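Pirin-like protein (Geobacillus kaustophilus, PDB 2P17) is of unknown function but belongs to the pirin family of the cupin fold and binds one iron ion per subunit. Local coordinates at residues 146-151 and 171-176; 179-184 and 226-231. All coordinates share one frame; numbering follows the deposited sequence.

Contact 1 of 2, residues 146-151 and 171-176; sequences TIRVFS and EMIVEP
Strands 146-149 and 171-174 run antiparallel, their axes 4.7 Å apart at closest approach, as neighbours in the C-terminal cupin half of this pirin. T146 with I173 and R148 with E171 form hydrogen-bonded pairs, each closed by two N-H...O=C bonds; the shortest include R148 N to E171 O at 2.8 Å. Between them I147 and M172 make the non-hydrogen-bonded pair, where CA-H groups approach carbonyls instead, M172 CA lying 3.4 Å from T146 O.

T146, R148, E171 and I173 share one face. Beta-branched T146 and I173 suit the extended strand, T146 OG1 lying 3.7 Å from I173 CB. R148 has CG anti to the backbone N, then bends at chi3 (-69°), swinging the guanidinium to the neighbouring strand. NH1 makes a salt bridge to E171 OE1 at 2.9 Å. The acceptor lies close to the guanidinium plane but the donor above the carboxylate plane; the planes stand 73° apart and the N-H...O angle is a bent 142°. A long, flexible arginine suits this partly exposed place, whereas the buried glutamate needs partners for both oxygens. Its OE2 bonds to Y65 OH and forms a salt bridge with R236, so two arginines would probably keep the carboxylate ionised.

On the other face, buried I147 and selenomethionine M172 lie side by side, CG1 to CG at 4.1 Å, apolar chains suited to the interior, where both also touch V180. The chain turns a corner at F150, and F150 with S151 faces M169 in a classic beta bulge. The F150 ring presents its edge to the carboxylate, CE2 lying 3.7 Å from E171 OE1. Nearer T146, on the R148 side, a water bonds T146 OG1 and donates to E171 O at 3.0 Å.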
# COMPACT_ATOMS: atom_id res chain seq x y z
N THR A 146 2.82 0.85 -17.04
CA THR A 146 2.05 1.95 -16.47
C THR A 146 2.33 1.99 -14.99
O THR A 146 2.43 0.94 -14.33
CB THR A 146 0.55 1.85 -16.72
OG1 THR A 146 0.06 0.59 -16.26
CG2 THR A 146 0.22 1.97 -18.20
N ILE A 147 2.51 3.19 -14.48
CA ILE A 147 2.72 3.42 -13.05
C ILE A 147 1.61 4.37 -12.62
O ILE A 147 1.63 5.55 -12.97
CB ILE A 147 4.11 4.01 -12.75
CG1 ILE A 147 5.21 3.10 -13.30
CG2 ILE A 147 4.27 4.23 -11.24
CD1 ILE A 147 5.74 3.54 -14.65
N ARG A 148 0.64 3.83 -11.88
CA ARG A 148 -0.52 4.59 -11.42
C ARG A 148 -0.24 5.09 -10.02
O ARG A 148 0.14 4.32 -9.14
CB ARG A 148 -1.76 3.69 -11.43
CG ARG A 148 -3.06 4.41 -11.13
CD ARG A 148 -4.23 3.48 -11.37
NE ARG A 148 -4.41 3.19 -12.80
CZ ARG A 148 -4.08 2.05 -13.42
NH1 ARG A 148 -3.52 1.01 -12.78
NH2 ARG A 148 -4.32 1.96 -14.72
N VAL A 149 -0.39 6.39 -9.82
CA VAL A 149 0.01 7.01 -8.57
C VAL A 149 -1.22 7.23 -7.69
O VAL A 149 -2.06 8.07 -8.00
CB VAL A 149 0.77 8.34 -8.80
CG1 VAL A 149 1.34 8.87 -7.49
CG2 VAL A 149 1.87 8.16 -9.85
N PHE A 150 -1.30 6.50 -6.58
CA PHE A 150 -2.40 6.65 -5.63
C PHE A 150 -2.11 7.65 -4.54
O PHE A 150 -3.02 8.24 -3.96
CB PHE A 150 -2.78 5.30 -5.02
CG PHE A 150 -3.58 4.43 -5.94
CD1 PHE A 150 -4.95 4.61 -6.04
CD2 PHE A 150 -2.97 3.45 -6.73
CE1 PHE A 150 -5.72 3.83 -6.88
CE2 PHE A 150 -3.74 2.66 -7.59
CZ PHE A 150 -5.11 2.86 -7.67
N SER A 151 -0.82 7.85 -4.26
CA SER A 151 -0.38 8.84 -3.28
C SER A 151 1.06 9.21 -3.56
O SER A 151 1.84 8.37 -4.04
CB SER A 151 -0.51 8.29 -1.86
OG SER A 151 -0.26 9.30 -0.89
N GLU A 171 0.96 1.79 -8.18
CA GLU A 171 0.69 0.49 -8.77
C GLU A 171 1.42 0.39 -10.11
O GLU A 171 1.22 1.23 -10.99
CB GLU A 171 -0.80 0.31 -8.95
CG GLU A 171 -1.19 -1.04 -9.55
CD GLU A 171 -2.67 -1.12 -9.79
OE1 GLU A 171 -3.26 -0.06 -10.07
OE2 GLU A 171 -3.22 -2.24 -9.72
N MSE A 172 2.25 -0.64 -10.25
CA MSE A 172 2.98 -0.86 -11.50
C MSE A 172 2.44 -2.08 -12.21
O MSE A 172 2.26 -3.13 -11.60
CB MSE A 172 4.46 -1.08 -11.23
CG MSE A 172 5.12 0.04 -10.51
SE MSE A 172 7.01 -0.28 -10.53
CE MSE A 172 7.42 0.79 -9.12
N ILE A 173 2.19 -1.91 -13.51
CA ILE A 173 1.88 -3.01 -14.40
C ILE A 173 2.96 -2.97 -15.48
O ILE A 173 3.07 -1.99 -16.22
CB ILE A 173 0.49 -2.89 -15.02
CG1 ILE A 173 -0.60 -2.83 -13.93
CG2 ILE A 173 0.24 -4.08 -15.95
CD1 ILE A 173 -2.02 -2.56 -14.46
N VAL A 174 3.76 -4.03 -15.53
CA VAL A 174 4.98 -4.02 -16.33
C VAL A 174 5.01 -5.23 -17.24
O VAL A 174 4.83 -6.36 -16.79
CB VAL A 174 6.23 -4.02 -15.41
CG1 VAL A 174 7.49 -3.78 -16.23
CG2 VAL A 174 6.12 -2.93 -14.32
N GLU A 175 5.25 -4.99 -18.53
CA GLU A 175 5.34 -6.08 -19.51
C GLU A 175 6.68 -6.79 -19.39
O GLU A 175 7.69 -6.18 -19.03
CB GLU A 175 5.11 -5.54 -20.94
CG GLU A 175 3.81 -4.74 -21.15
CD GLU A 175 2.54 -5.52 -20.82
OE1 GLU A 175 2.37 -6.63 -21.36
OE2 GLU A 175 1.71 -5.02 -20.03
N PRO A 176 6.70 -8.11 -19.70
CA PRO A 176 7.95 -8.87 -19.59
C PRO A 176 9.06 -8.21 -20.38
O PRO A 176 8.84 -7.81 -21.54
CB PRO A 176 7.60 -10.23 -20.20
CG PRO A 176 6.13 -10.34 -20.10
CD PRO A 176 5.57 -8.94 -20.14
O HOH W 1 -0.54 0.78 -13.38

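Contact 2 of 2, residues 179-184 and 226-231; sequences TVVQDL and ELNVTA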
# COMPACT_ATOMS: atom_id res chain seq x y z
N THR A 179 11.97 -2.57 -18.05
CA THR A 179 12.53 -2.03 -16.81
C THR A 179 11.88 -0.69 -16.51
O THR A 179 11.72 0.15 -17.39
CB THR A 179 14.07 -1.88 -16.91
OG1 THR A 179 14.66 -3.17 -17.15
CG2 THR A 179 14.65 -1.31 -15.62
N VAL A 180 11.48 -0.53 -15.24
CA VAL A 180 10.83 0.68 -14.72
C VAL A 180 11.64 1.16 -13.54
O VAL A 180 12.19 0.35 -12.79
CB VAL A 180 9.38 0.38 -14.23
CG1 VAL A 180 8.73 1.61 -13.62
CG2 VAL A 180 8.52 -0.14 -15.35
N VAL A 181 11.70 2.48 -13.36
CA VAL A 181 12.40 3.07 -12.22
C VAL A 181 11.43 3.89 -11.38
O VAL A 181 10.67 4.72 -11.91
CB VAL A 181 13.53 4.01 -12.70
CG1 VAL A 181 14.22 4.67 -11.53
CG2 VAL A 181 14.55 3.25 -13.53
N GLN A 182 11.45 3.65 -10.06
CA GLN A 182 10.75 4.51 -9.11
C GLN A 182 11.76 5.32 -8.28
O GLN A 182 12.66 4.75 -7.66
CB GLN A 182 9.88 3.67 -8.19
CG GLN A 182 9.22 4.47 -7.07
CD GLN A 182 8.16 5.44 -7.56
OE1 GLN A 182 7.40 5.12 -8.47
NE2 GLN A 182 8.10 6.62 -6.96
N ASP A 183 11.58 6.64 -8.26
CA ASP A 183 12.39 7.55 -7.42
C ASP A 183 11.84 7.61 -6.00
O ASP A 183 10.62 7.61 -5.81
CB ASP A 183 12.43 8.96 -8.01
CG ASP A 183 11.04 9.53 -8.25
OD1 ASP A 183 10.19 8.82 -8.84
OD2 ASP A 183 10.79 10.68 -7.84
N LEU A 184 12.73 7.66 -5.02
CA LEU A 184 12.33 7.83 -3.63
C LEU A 184 13.31 8.73 -2.91
O LEU A 184 14.51 8.58 -3.09
CB LEU A 184 12.32 6.49 -2.89
CG LEU A 184 11.28 5.47 -3.33
CD1 LEU A 184 11.59 4.16 -2.63
CD2 LEU A 184 9.85 5.95 -3.01
N GLU A 226 16.76 5.55 -6.15
CA GLU A 226 15.91 4.91 -7.15
C GLU A 226 15.80 3.42 -6.88
O GLU A 226 16.73 2.80 -6.35
CB GLU A 226 16.47 5.15 -8.55
CG GLU A 226 16.18 6.56 -9.07
CD GLU A 226 16.85 6.89 -10.41
OE1 GLU A 226 17.64 6.07 -10.90
OE2 GLU A 226 16.58 7.99 -10.93
N LEU A 227 14.64 2.87 -7.22
CA LEU A 227 14.47 1.42 -7.25
C LEU A 227 14.15 0.94 -8.65
O LEU A 227 13.15 1.36 -9.26
CB LEU A 227 13.36 0.97 -6.31
CG LEU A 227 13.27 -0.56 -6.34
CD1 LEU A 227 14.17 -1.16 -5.28
CD2 LEU A 227 11.85 -1.03 -6.16
N ASN A 228 15.01 0.06 -9.15
CA ASN A 228 14.85 -0.55 -10.46
C ASN A 228 13.98 -1.80 -10.39
O ASN A 228 14.11 -2.61 -9.48
CB ASN A 228 16.22 -0.91 -11.06
CG ASN A 228 17.07 0.31 -11.34
OD1 ASN A 228 16.57 1.43 -11.46
ND2 ASN A 228 18.38 0.10 -11.46
N VAL A 229 13.07 -1.93 -11.36
CA VAL A 229 12.17 -3.06 -11.46
C VAL A 229 12.21 -3.58 -12.90
O VAL A 229 11.97 -2.82 -13.83
CB VAL A 229 10.70 -2.63 -11.17
CG1 VAL A 229 9.72 -3.76 -11.47
CG2 VAL A 229 10.55 -2.17 -9.72
N THR A 230 12.52 -4.87 -13.07
CA THR A 230 12.47 -5.49 -14.41
C THR A 230 11.52 -6.68 -14.39
O THR A 230 11.73 -7.61 -13.63
CB THR A 230 13.87 -5.95 -14.89
OG1 THR A 230 14.78 -4.84 -14.86
CG2 THR A 230 13.79 -6.51 -16.30
N ALA A 231 10.48 -6.64 -15.23
CA ALA A 231 9.53 -7.77 -15.29
C ALA A 231 10.14 -8.95 -16.01
O ALA A 231 10.79 -8.79 -17.04
CB ALA A 231 8.23 -7.36 -15.97
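An antiparallel ladder in the C-terminal cupin domain joins strands 179-184 and 226-231, whose directions differ by 156°. Two hydrogen-bonded pairs, V180 with V229 and Q182 with L227, alternate with three non-hydrogen-bonded ones. The bond from V180 N to V229 O is short, 2.7 Å, and lies nearly along the C=O axis; the same carbonyl also meets the CA-H of T179, at 3.1 Å.

T179, V181, D183, E226, N228 and T230 occupy the more solvent-accessible face. At one end the two threonines cross obliquely and join tip to tip, OG1 to OG1 at 2.8 Å; in both, OG1 is anti to the carbonyl carbon, turning the hydroxyls toward each other. V181, beta-branched as suits an extended strand, offers its two methyls to different partners: CG2 lies beside N228 OD1 at 3.4 Å, and CG1 rests against the aliphatic stem and carboxylate carbon of E226, 3.6 Å from CD. E226 is extended beyond CG (chi2 174°), so its chain spans this methyl while OE2 forms a salt bridge with K155. An alanine here has neither the stem beyond CB nor a carboxylate, and would probably leave V181 CG1 less covered and K155 without this salt-bridge partner.

V180, Q182, L227 and V229 are buried on the other face. The valines and leucine suit an apolar interior, but Q182 must satisfy its amide: bent at chi2 (69°), it curls NE2 onto the main-chain O of the next residue, D183, at 2.9 Å, while OE1 bonds S154 OG and NE2 also reaches S153 O. This face packs on strand 235-242, with L227 on L239 and V229 on L235, and on strand 167-174, where V180 meets V174; strand 3-19 pairs alongside 224-231 in parallel.

Both strands of contact 1 precede both strands of contact 2 in the sequence, and the centres of the two contacts are 11 Å apart. Strands 167-174 and 179-185 follow each other, so one short connection carries the chain from the first ladder into the second. The buried faces meet: I147 CD1 packs on V180 CG1 at 3.7 Å, and V174 CG2 on V180 CG2. At the strand ends A231 CB rests on the backbone O atoms of V174 and E175. Strand 235-242 pairs with 167-174 and also lends side chains to the interior face of contact 2. Both contacts therefore help build the core of the C-terminal cupin half, away from the iron held by H57 and H99.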